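YycN protein (Bacillus subtilis, PDB 1ON0) probably acts as an acyltransferase of the GNAT N-acetyltransferase family, forming a homodimer, although its substrate is not established. Local coordinates at residues 63-68 with 92-97; 76-81 with 118-123; 108-113 with 138-143. All blocks are in the same frame, centred on the assembly; numbering follows the deposited sequence.

Interaction 1. Residues 63-68 with 92-97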
# COMPACT_ATOMS: atom_id res chain seq x y z
N TRP B 63 -17.16 9.25 12.82
CA TRP B 63 -16.90 7.81 12.73
C TRP B 63 -15.43 7.48 12.96
O TRP B 63 -14.55 8.28 12.65
CB TRP B 63 -17.25 7.30 11.32
CG TRP B 63 -18.71 7.31 10.94
CD1 TRP B 63 -19.69 6.53 11.47
CD2 TRP B 63 -19.33 8.12 9.94
NE1 TRP B 63 -20.89 6.80 10.84
CE2 TRP B 63 -20.69 7.77 9.90
CE3 TRP B 63 -18.86 9.11 9.05
CZ2 TRP B 63 -21.60 8.37 9.02
CZ3 TRP B 63 -19.76 9.70 8.18
CH2 TRP B 63 -21.12 9.33 8.17
N SER B 64 -15.17 6.30 13.50
CA SER B 64 -13.80 5.85 13.69
C SER B 64 -13.62 4.88 12.54
O SER B 64 -14.45 4.00 12.35
CB SER B 64 -13.66 5.07 14.99
OG SER B 64 -14.46 3.91 14.93
N LEU B 65 -12.57 5.07 11.74
CA LEU B 65 -12.32 4.16 10.61
C LEU B 65 -11.52 2.97 11.11
O LEU B 65 -10.43 3.13 11.65
CB LEU B 65 -11.53 4.88 9.51
CG LEU B 65 -12.12 6.24 9.13
CD1 LEU B 65 -11.15 7.02 8.26
CD2 LEU B 65 -13.45 6.01 8.42
N LYS B 66 -12.06 1.77 10.91
CA LYS B 66 -11.40 0.54 11.33
C LYS B 66 -11.06 -0.36 10.15
O LYS B 66 -11.81 -0.44 9.18
CB LYS B 66 -12.29 -0.24 12.31
CG LYS B 66 -12.48 0.41 13.68
CD LYS B 66 -13.04 -0.61 14.66
CE LYS B 66 -13.24 -0.04 16.04
NZ LYS B 66 -13.66 -1.13 16.98
N LEU B 67 -9.92 -1.04 10.23
CA LEU B 67 -9.48 -1.95 9.17
C LEU B 67 -10.03 -3.31 9.58
O LEU B 67 -10.31 -4.19 8.76
CB LEU B 67 -7.95 -1.98 9.10
CG LEU B 67 -7.12 -2.57 7.94
CD1 LEU B 67 -6.51 -3.88 8.38
CD2 LEU B 67 -7.96 -2.72 6.68
N ASN B 68 -10.21 -3.44 10.88
CA ASN B 68 -10.72 -4.66 11.46
C ASN B 68 -11.08 -4.27 12.88
O ASN B 68 -10.97 -3.10 13.26
CB ASN B 68 -9.66 -5.76 11.43
CG ASN B 68 -8.31 -5.29 11.93
OD1 ASN B 68 -8.15 -4.98 13.10
ND2 ASN B 68 -7.34 -5.23 11.02
N TYR B 92 -15.87 17.86 7.79
CA TYR B 92 -15.11 18.68 8.72
C TYR B 92 -13.75 18.06 8.99
O TYR B 92 -12.79 18.78 9.19
CB TYR B 92 -15.88 18.87 10.05
CG TYR B 92 -16.85 20.03 10.03
CD1 TYR B 92 -16.38 21.33 9.91
CD2 TYR B 92 -18.23 19.82 10.01
CE1 TYR B 92 -17.26 22.40 9.76
CE2 TYR B 92 -19.11 20.89 9.87
CZ TYR B 92 -18.62 22.18 9.73
OH TYR B 92 -19.46 23.24 9.49
N ASP B 93 -13.65 16.74 8.96
CA ASP B 93 -12.35 16.17 9.27
C ASP B 93 -12.21 14.74 8.78
O ASP B 93 -13.15 13.95 8.82
CB ASP B 93 -12.13 16.26 10.79
CG ASP B 93 -10.68 16.03 11.21
OD1 ASP B 93 -9.77 16.33 10.43
OD2 ASP B 93 -10.47 15.56 12.34
N PHE B 94 -11.01 14.43 8.30
CA PHE B 94 -10.70 13.12 7.78
C PHE B 94 -9.20 12.90 7.73
O PHE B 94 -8.43 13.75 7.27
CB PHE B 94 -11.26 12.95 6.38
CG PHE B 94 -10.58 11.87 5.59
CD1 PHE B 94 -10.80 10.54 5.90
CD2 PHE B 94 -9.68 12.20 4.59
CE1 PHE B 94 -10.14 9.53 5.20
CE2 PHE B 94 -9.00 11.21 3.87
CZ PHE B 94 -9.23 9.87 4.19
N GLY B 95 -8.78 11.73 8.18
CA GLY B 95 -7.36 11.45 8.17
C GLY B 95 -7.13 10.14 8.87
O GLY B 95 -8.04 9.58 9.48
N LEU B 96 -5.90 9.66 8.79
CA LEU B 96 -5.53 8.41 9.40
C LEU B 96 -4.46 8.67 10.42
O LEU B 96 -3.78 9.69 10.36
CB LEU B 96 -5.00 7.45 8.33
CG LEU B 96 -5.91 6.45 7.60
CD1 LEU B 96 -7.31 6.98 7.42
CD2 LEU B 96 -5.25 6.12 6.28
N TYR B 97 -4.33 7.77 11.38
CA TYR B 97 -3.28 7.93 12.37
C TYR B 97 -1.94 7.59 11.73
O TYR B 97 -1.87 6.81 10.77
CB TYR B 97 -3.52 7.04 13.58
CG TYR B 97 -4.77 7.41 14.32
CD1 TYR B 97 -5.98 6.77 14.04
CD2 TYR B 97 -4.76 8.42 15.28
CE1 TYR B 97 -7.14 7.13 14.69
CE2 TYR B 97 -5.91 8.79 15.94
CZ TYR B 97 -7.11 8.14 15.64
OH TYR B 97 -8.27 8.49 16.29
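Within the mixed sheet of the GNAT fold, Leu-65 on strand 60-66 meets Phe-94 and Leu-96 on strand 88-96, two strands that are not direct neighbours because strand 72-79 runs between them. The segments 63-66 and 92-96 point nearly the same way, 24° apart, with axes 8.9 Å from each other at the closest. No backbone bond can bridge that distance, and the meeting is left to side chains. Leu-65 is hydrogen-bonded through its backbone to Gly-74, which has no side chain to project on either face of the middle strand.

One methyl does all the touching. Leu-65 CD1 sits 3.9 Å from Leu-96 CD1 and 4.1 Å from Phe-94 CE1, approaching the phenyl ring at its edge, near the ring plane. The leucine crosses both partners at about a right angle. Phe-94 CG stands anti to the backbone N (chi1 159°), which brings the ring edge toward Leu-65, and the side chains of Phe-94 and Leu-96 project from the same face of their strand, with Gly-95 between them. Helix 105-119 packs on this face: Phe-94 touches Ala-109 and Leu-110, and Leu-96 touches Tyr-105 and Ala-106.

With only 95 Å² buried and no hydrogen bond across it, the contact is carbon against carbon, a small apolar bridge between two strands, over the middle one and beneath helix 105-119, resting on van der Waals contact and apolar burial.

Interaction 2. Residues 76-81 with 118-123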
# COMPACT_ATOMS: atom_id res chain seq x y z
N LEU B 76 -13.33 10.09 10.74
CA LEU B 76 -14.07 10.70 9.65
C LEU B 76 -15.22 11.45 10.29
O LEU B 76 -15.99 10.88 11.04
CB LEU B 76 -14.62 9.63 8.72
CG LEU B 76 -14.96 9.98 7.27
CD1 LEU B 76 -16.21 9.21 6.89
CD2 LEU B 76 -15.18 11.48 7.09
N TRP B 77 -15.33 12.74 10.01
CA TRP B 77 -16.40 13.53 10.58
C TRP B 77 -17.07 14.34 9.49
O TRP B 77 -16.44 15.18 8.86
CB TRP B 77 -15.83 14.45 11.68
CG TRP B 77 -16.73 15.58 12.10
CD1 TRP B 77 -18.07 15.70 11.88
CD2 TRP B 77 -16.34 16.74 12.83
NE1 TRP B 77 -18.54 16.85 12.42
CE2 TRP B 77 -17.51 17.52 13.02
CE3 TRP B 77 -15.13 17.21 13.37
CZ2 TRP B 77 -17.49 18.75 13.71
CZ3 TRP B 77 -15.12 18.42 14.06
CH2 TRP B 77 -16.29 19.18 14.22
N ILE B 78 -18.35 14.06 9.24
CA ILE B 78 -19.08 14.81 8.23
C ILE B 78 -20.32 15.45 8.80
O ILE B 78 -20.86 15.01 9.82
CB ILE B 78 -19.50 13.94 7.02
CG1 ILE B 78 -20.70 13.07 7.38
CG2 ILE B 78 -18.33 13.10 6.55
CD1 ILE B 78 -21.25 12.29 6.20
N HIS B 79 -20.78 16.50 8.14
CA HIS B 79 -21.97 17.22 8.54
C HIS B 79 -22.96 17.17 7.39
O HIS B 79 -22.57 17.37 6.24
CB HIS B 79 -21.63 18.68 8.82
CG HIS B 79 -22.83 19.55 9.04
ND1 HIS B 79 -23.69 19.37 10.09
CD2 HIS B 79 -23.28 20.63 8.36
CE1 HIS B 79 -24.62 20.31 10.06
NE2 HIS B 79 -24.40 21.09 9.02
N ALA B 80 -24.22 16.93 7.69
CA ALA B 80 -25.25 16.88 6.66
C ALA B 80 -26.31 17.95 6.91
O ALA B 80 -27.40 17.64 7.39
CB ALA B 80 -25.91 15.49 6.65
N GLU B 81 -26.01 19.20 6.58
CA GLU B 81 -26.95 20.31 6.80
C GLU B 81 -28.42 19.95 6.61
O GLU B 81 -28.76 19.00 5.90
CB GLU B 81 -26.60 21.50 5.90
CG GLU B 81 -25.69 22.53 6.56
CD GLU B 81 -24.46 22.86 5.72
OE1 GLU B 81 -23.74 23.81 6.08
OE2 GLU B 81 -24.23 22.17 4.70
N ARG B 118 -23.90 8.03 0.19
CA ARG B 118 -25.00 7.60 -0.67
C ARG B 118 -26.09 6.82 0.08
O ARG B 118 -27.27 7.08 -0.09
CB ARG B 118 -24.49 6.77 -1.84
CG ARG B 118 -23.70 7.55 -2.85
CD ARG B 118 -23.36 6.67 -4.03
NE ARG B 118 -24.55 6.32 -4.79
CZ ARG B 118 -25.03 7.05 -5.80
NH1 ARG B 118 -24.41 8.17 -6.17
NH2 ARG B 118 -26.13 6.66 -6.45
N SER B 119 -25.69 5.87 0.92
CA SER B 119 -26.65 5.08 1.66
C SER B 119 -27.53 5.94 2.54
O SER B 119 -28.64 5.56 2.86
CB SER B 119 -25.95 4.05 2.55
OG SER B 119 -25.34 4.69 3.67
N MSE B 120 -27.03 7.11 2.94
CA MSE B 120 -27.82 7.98 3.80
C MSE B 120 -28.48 9.17 3.11
O MSE B 120 -28.98 10.07 3.77
CB MSE B 120 -26.96 8.42 5.01
CG MSE B 120 -25.54 8.84 4.66
SE MSE B 120 -24.27 8.81 6.14
CE MSE B 120 -24.75 10.47 7.01
N GLY B 121 -28.47 9.19 1.78
CA GLY B 121 -29.12 10.28 1.07
C GLY B 121 -28.22 11.37 0.54
O GLY B 121 -28.58 12.08 -0.40
N ILE B 122 -27.03 11.50 1.10
CA ILE B 122 -26.10 12.53 0.66
C ILE B 122 -25.81 12.38 -0.83
O ILE B 122 -25.46 11.30 -1.28
CB ILE B 122 -24.77 12.40 1.42
CG1 ILE B 122 -25.04 12.48 2.92
CG2 ILE B 122 -23.82 13.48 0.97
CD1 ILE B 122 -23.79 12.35 3.74
N ARG B 123 -25.94 13.46 -1.59
CA ARG B 123 -25.68 13.42 -3.03
C ARG B 123 -24.40 14.13 -3.43
O ARG B 123 -23.94 14.02 -4.57
CB ARG B 123 -26.83 14.05 -3.82
CG ARG B 123 -28.08 13.18 -4.00
CD ARG B 123 -28.61 13.34 -5.43
NE ARG B 123 -28.76 14.74 -5.82
CZ ARG B 123 -28.75 15.18 -7.08
NH1 ARG B 123 -28.61 14.32 -8.10
NH2 ARG B 123 -28.90 16.47 -7.34
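Ile-78, near the end of strand 72-79, reaches tip to tip toward Ile-122 and Met-120 in the turn that leaves helix 105-119. The tight part is the isoleucine pair: Ile-78 CD1 stands 3.5 Å from Ile-122 CD1, close for two methyls. Ile-78 CG1 lies between its backbone N and carbonyl carbon (chi1 76°), a crowded position, and from there the extended chain carries CD1 to the turn. Around this pair the walls are apolar, with Ile-91 against Ile-78, and Ala-89 and Ala-117 against Ile-122.

The looser side belongs to Met-120, a selenomethionine in this crystal, whose CE comes within 4.0 Å of Ile-78 CD1. This residue is partly exposed, and its chain, bent at chi3 (-79°), also touches Trp-63 and His-61 of strand 60-66. Solvent begins just beyond, at Arg-118, Ser-119 and Arg-123. Gly-121 turns the chain with a positive phi of 101°, while its N bonds to Arg-118 O at 3.1 Å, and this turn places Met-120 and Ile-122 side by side toward the sheet.

No polar atom bonds across the contact. Three methyl ends close the apolar layer between sheet and helix, with the charged groups left at its margin.

Interaction 3. Residues 108-113 with 138-143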
# COMPACT_ATOMS: atom_id res chain seq x y z
N GLN B 108 -8.92 4.14 0.28
CA GLN B 108 -9.99 3.18 0.53
C GLN B 108 -10.98 3.74 1.54
O GLN B 108 -12.18 3.46 1.48
CB GLN B 108 -9.45 1.84 1.05
CG GLN B 108 -8.81 0.98 -0.04
CD GLN B 108 -8.20 -0.30 0.50
OE1 GLN B 108 -7.84 -1.20 -0.26
NE2 GLN B 108 -8.10 -0.40 1.83
N ALA B 109 -10.48 4.54 2.48
CA ALA B 109 -11.33 5.14 3.50
C ALA B 109 -12.23 6.17 2.84
O ALA B 109 -13.34 6.44 3.31
CB ALA B 109 -10.48 5.80 4.56
N LEU B 110 -11.75 6.74 1.74
CA LEU B 110 -12.53 7.75 1.05
C LEU B 110 -13.60 7.09 0.22
O LEU B 110 -14.63 7.70 -0.07
CB LEU B 110 -11.62 8.61 0.18
CG LEU B 110 -11.74 10.12 0.41
CD1 LEU B 110 -11.72 10.47 1.88
CD2 LEU B 110 -10.61 10.81 -0.31
N ALA B 111 -13.38 5.84 -0.17
CA ALA B 111 -14.41 5.12 -0.93
C ALA B 111 -15.50 4.61 0.03
O ALA B 111 -16.62 4.40 -0.38
CB ALA B 111 -13.79 3.96 -1.71
N ALA B 112 -15.16 4.39 1.30
CA ALA B 112 -16.17 3.94 2.23
C ALA B 112 -17.00 5.18 2.58
O ALA B 112 -18.17 5.07 2.97
CB ALA B 112 -15.57 3.34 3.48
N LEU B 113 -16.40 6.36 2.42
CA LEU B 113 -17.10 7.61 2.70
C LEU B 113 -18.22 7.75 1.68
O LEU B 113 -19.37 7.93 2.05
CB LEU B 113 -16.16 8.81 2.56
CG LEU B 113 -16.57 10.17 3.16
CD1 LEU B 113 -15.89 11.24 2.36
CD2 LEU B 113 -18.08 10.40 3.15
N LYS B 138 -3.78 16.16 -3.38
CA LYS B 138 -3.64 15.21 -4.48
C LYS B 138 -4.53 14.01 -4.30
O LYS B 138 -5.13 13.53 -5.25
CB LYS B 138 -2.19 14.77 -4.67
CG LYS B 138 -1.46 15.59 -5.71
CD LYS B 138 -0.26 14.84 -6.27
CE LYS B 138 0.31 15.53 -7.52
NZ LYS B 138 0.87 16.90 -7.24
N LEU B 139 -4.62 13.53 -3.07
CA LEU B 139 -5.46 12.38 -2.77
C LEU B 139 -6.91 12.73 -3.10
O LEU B 139 -7.60 11.98 -3.79
CB LEU B 139 -5.29 11.99 -1.30
CG LEU B 139 -6.09 10.84 -0.67
CD1 LEU B 139 -7.51 11.28 -0.48
CD2 LEU B 139 -6.02 9.58 -1.55
N TYR B 140 -7.38 13.89 -2.65
CA TYR B 140 -8.76 14.26 -2.95
C TYR B 140 -8.95 14.44 -4.45
O TYR B 140 -9.99 14.06 -4.99
CB TYR B 140 -9.15 15.55 -2.21
CG TYR B 140 -9.10 15.44 -0.69
CD1 TYR B 140 -9.82 14.45 -0.01
CD2 TYR B 140 -8.34 16.32 0.07
CE1 TYR B 140 -9.78 14.36 1.38
CE2 TYR B 140 -8.28 16.24 1.46
CZ TYR B 140 -9.00 15.26 2.11
OH TYR B 140 -8.97 15.20 3.47
N GLU B 141 -7.96 15.01 -5.13
CA GLU B 141 -8.09 15.19 -6.57
C GLU B 141 -8.14 13.83 -7.27
O GLU B 141 -8.89 13.65 -8.22
CB GLU B 141 -6.93 16.03 -7.11
CG GLU B 141 -6.89 17.44 -6.51
CD GLU B 141 -5.78 18.31 -7.10
OE1 GLU B 141 -5.83 18.58 -8.32
OE2 GLU B 141 -4.88 18.72 -6.34
N GLN B 142 -7.34 12.88 -6.80
CA GLN B 142 -7.34 11.55 -7.40
C GLN B 142 -8.66 10.83 -7.16
O GLN B 142 -9.08 10.03 -7.99
CB GLN B 142 -6.20 10.70 -6.86
CG GLN B 142 -4.83 11.08 -7.39
CD GLN B 142 -3.76 10.06 -7.03
OE1 GLN B 142 -3.45 9.86 -5.86
NE2 GLN B 142 -3.21 9.40 -8.05
N THR B 143 -9.31 11.08 -6.02
CA THR B 143 -10.58 10.40 -5.77
C THR B 143 -11.79 11.13 -6.36
O THR B 143 -12.92 10.82 -6.02
CB THR B 143 -10.86 10.15 -4.25
OG1 THR B 143 -11.00 11.40 -3.56
CG2 THR B 143 -9.74 9.33 -3.63
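Leu-110, on helix 105-119, sends its CD2 methyl into the last turn of helix 134-142, where Leu-139, Tyr-140 and Thr-143 receive it. The two helices are the ones that follow strands 88-96 and 124-127 in the GNAT fold.

The apolar contacts come first. Leu-110 CD2 lies 3.7 Å from Tyr-140 CD1, meeting the ring obliquely, and also 3.7 Å from Thr-143 CG2. The leucine crosses the threonine at about a right angle. Leu-139 points its end at Leu-110, but the spacing of their methyls is too short to be real, and the closeness of that pair is doubtful. Tyr-140 also packs on Phe-94, Leu-127 and Val-129, tying the helix to two strands of the sheet.

The polar part lies inside segment 138-143. Thr-143 OG1 donates to Tyr-140 O at 3.2 Å, with a C=O...OG1 angle of 109° and the donor tilted 33° from the carbonyl plane. The hydroxyl reaches this carbonyl because OG1 is held between the backbone N and the carbonyl carbon (chi1 64°). The main-chain N of Thr-143 also bonds to Leu-139 O, at 3.0 Å, just where the helix ends. The same hydroxyl oxygen lies 3.3 Å from Leu-110 CD2, a contact without a hydrogen bond, its exact length uncertain because that methyl is doubtfully placed. A valine here would lack the hydroxyl, and Tyr-140 O would probably lose that donor while the side chain became freer to turn against Leu-110.

Both branches of the threonine thus lie against Leu-110 CD2, and the bond to Tyr-140 O takes up the hydroxyl's proton, so that the oxygen can sit beside a methyl.

The three contacts lie on one face of the sheet, where helix 105-119 packs. Interactions 1 and 3 have centres 12 Å apart and interaction 2 lies 15 Å from each. Phe-94 of interaction 1 packs against Leu-110 and Tyr-140 of interaction 3, and Leu-76 meets Leu-113 between interactions 2 and 3, which share helix 105-119. Strand 72-79 of interaction 2 runs between the two strands of interaction 1. Along the chain, interaction 1 closes before interaction 3 opens, whereas interaction 2 crosses both. These packing pairs link the sheet with helices 105-119 and 134-142 in what appears to be one apolar layer, consistent with a single GNAT domain.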